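Local coordinates for delta (Bacillus subtilis, PDB 3ZH9), which probably opens the ring of the beta subunit dimer within the complex that loads it onto primed DNA for replication, at residues Y84-E89 / K129-L134. Sequence-based numbering, arbitrary orientation.
With SO4 (sulfate ion), chain G.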
# COMPACT_ATOMS: atom_id res chain seq x y z
N TYR A 84 -0.65 19.83 1.42
CA TYR A 84 -1.18 19.85 0.05
C TYR A 84 -0.63 21.01 -0.76
O TYR A 84 -0.57 20.94 -1.99
CB TYR A 84 -2.71 19.89 0.05
CG TYR A 84 -3.30 20.89 1.03
CD1 TYR A 84 -3.46 22.23 0.68
CD2 TYR A 84 -3.68 20.49 2.31
CE1 TYR A 84 -3.99 23.15 1.58
CE2 TYR A 84 -4.21 21.40 3.22
CZ TYR A 84 -4.36 22.72 2.85
OH TYR A 84 -4.89 23.61 3.76
N PHE A 85 -0.23 22.07 -0.08
CA PHE A 85 0.35 23.23 -0.74
C PHE A 85 1.73 22.93 -1.34
O PHE A 85 2.32 23.79 -1.99
CB PHE A 85 0.42 24.41 0.23
CG PHE A 85 0.95 24.02 1.59
CD1 PHE A 85 2.30 23.85 1.80
CD2 PHE A 85 0.07 23.81 2.65
CE1 PHE A 85 2.78 23.48 3.04
CE2 PHE A 85 0.55 23.44 3.89
CZ PHE A 85 1.91 23.29 4.09
N LEU A 86 2.24 21.73 -1.10
CA LEU A 86 3.48 21.28 -1.74
C LEU A 86 3.22 20.73 -3.15
O LEU A 86 4.14 20.57 -3.94
CB LEU A 86 4.19 20.23 -0.89
CG LEU A 86 4.82 20.75 0.41
CD1 LEU A 86 5.51 19.63 1.19
CD2 LEU A 86 5.78 21.88 0.10
N THR A 87 1.95 20.44 -3.43
CA THR A 87 1.50 20.00 -4.76
C THR A 87 0.98 21.18 -5.57
O THR A 87 1.09 22.33 -5.15
CB THR A 87 0.36 18.96 -4.67
OG1 THR A 87 -0.84 19.61 -4.24
CG2 THR A 87 0.72 17.86 -3.70
N GLY A 88 0.39 20.89 -6.73
CA GLY A 88 -0.18 21.93 -7.57
C GLY A 88 -1.70 21.94 -7.61
O GLY A 88 -2.30 22.47 -8.54
N GLU A 89 -2.33 21.35 -6.59
CA GLU A 89 -3.78 21.22 -6.55
C GLU A 89 -4.51 22.55 -6.33
O GLU A 89 -3.90 23.55 -5.96
CB GLU A 89 -4.19 20.22 -5.47
N LYS A 129 8.86 27.47 -3.62
CA LYS A 129 9.94 27.88 -2.74
C LYS A 129 10.15 26.87 -1.61
O LYS A 129 11.27 26.54 -1.26
CB LYS A 129 9.63 29.28 -2.17
CG LYS A 129 10.77 29.93 -1.41
N LEU A 130 9.05 26.40 -1.04
CA LEU A 130 9.09 25.49 0.10
C LEU A 130 9.61 24.12 -0.31
O LEU A 130 10.30 23.45 0.47
CB LEU A 130 7.70 25.36 0.71
CG LEU A 130 7.57 24.41 1.90
CD1 LEU A 130 8.67 24.66 2.93
CD2 LEU A 130 6.20 24.58 2.52
N THR A 131 9.27 23.70 -1.51
CA THR A 131 9.80 22.45 -2.02
C THR A 131 11.31 22.53 -2.16
O THR A 131 12.02 21.59 -1.82
CB THR A 131 9.19 22.11 -3.38
OG1 THR A 131 7.77 22.08 -3.25
CG2 THR A 131 9.68 20.76 -3.85
N LYS A 132 11.80 23.66 -2.66
CA LYS A 132 13.23 23.84 -2.82
C LYS A 132 13.89 23.80 -1.45
O LYS A 132 14.94 23.18 -1.27
CB LYS A 132 13.53 25.15 -3.55
CG LYS A 132 12.94 25.22 -4.95
CD LYS A 132 13.35 26.48 -5.69
CE LYS A 132 12.67 26.59 -7.05
NZ LYS A 132 13.27 27.66 -7.88
N ALA A 133 13.24 24.43 -0.47
CA ALA A 133 13.75 24.47 0.89
C ALA A 133 13.86 23.08 1.52
O ALA A 133 14.82 22.80 2.24
CB ALA A 133 12.91 25.39 1.77
N LEU A 134 12.87 22.23 1.28
CA LEU A 134 12.88 20.86 1.78
C LEU A 134 13.99 20.01 1.14
O LEU A 134 14.67 19.25 1.82
CB LEU A 134 11.53 20.18 1.56
CG LEU A 134 10.41 20.73 2.44
CD1 LEU A 134 9.03 20.32 1.93
CD2 LEU A 134 10.61 20.31 3.90
S SO4 G . 5.83 29.57 -4.44
O1 SO4 G . 6.50 28.48 -3.73
O2 SO4 G . 6.21 29.54 -5.85
O3 SO4 G . 6.21 30.84 -3.84
O4 SO4 G . 4.39 29.37 -4.32
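L86 meets L130 and L134 in an AAA+-like domain whose five parallel strands run in the order 2-3-4-1-5, that of AAA+ and related P-loop NTPases. The case illustrates how a loop can be fastened to a helix chiefly by one branched side chain. L86 closes the 3-10 turn 84-86 after strand 76-81; its partners line helix 129-137, which precedes the edge strand 139-142. From CB, chi1 of -70° sets CG beside the backbone N and anti to the carbonyl carbon. CD2 faces mainly L130, lying 3.6 Å from CG and 3.7 Å from CD2 of that residue. It also passes 3.9 Å from OG1 of T131, a hydroxyl already hydrogen-bonded to the carbonyl oxygen of D125. CD1 faces CD1 of L134, at 3.7 Å. L86 crosses both leucines at about a right angle; CD2 on L130 and CD1 on L134 bracket about one helical turn.

F85 adds a second hold on L130: its ring presents an edge, with CE1 3.6 Å from L130 CD2, which lies near the ring plane. V99 of helix 99-107 touches both residues, extending the apolar cluster. Backbone hydrogen bonding between L86 and D125 also ties the turn to the approach to the helix. Within the loop itself, Y84 O accepts from both N and OG1 of T87, and that OG1 accepts a long bond from the poorly ordered E89 N in an ST turn. At the start of the helix, K129 N donates to O1 of a sulfate, probably picked up during crystallisation, at 2.6 Å with an N-H...O angle of 149°.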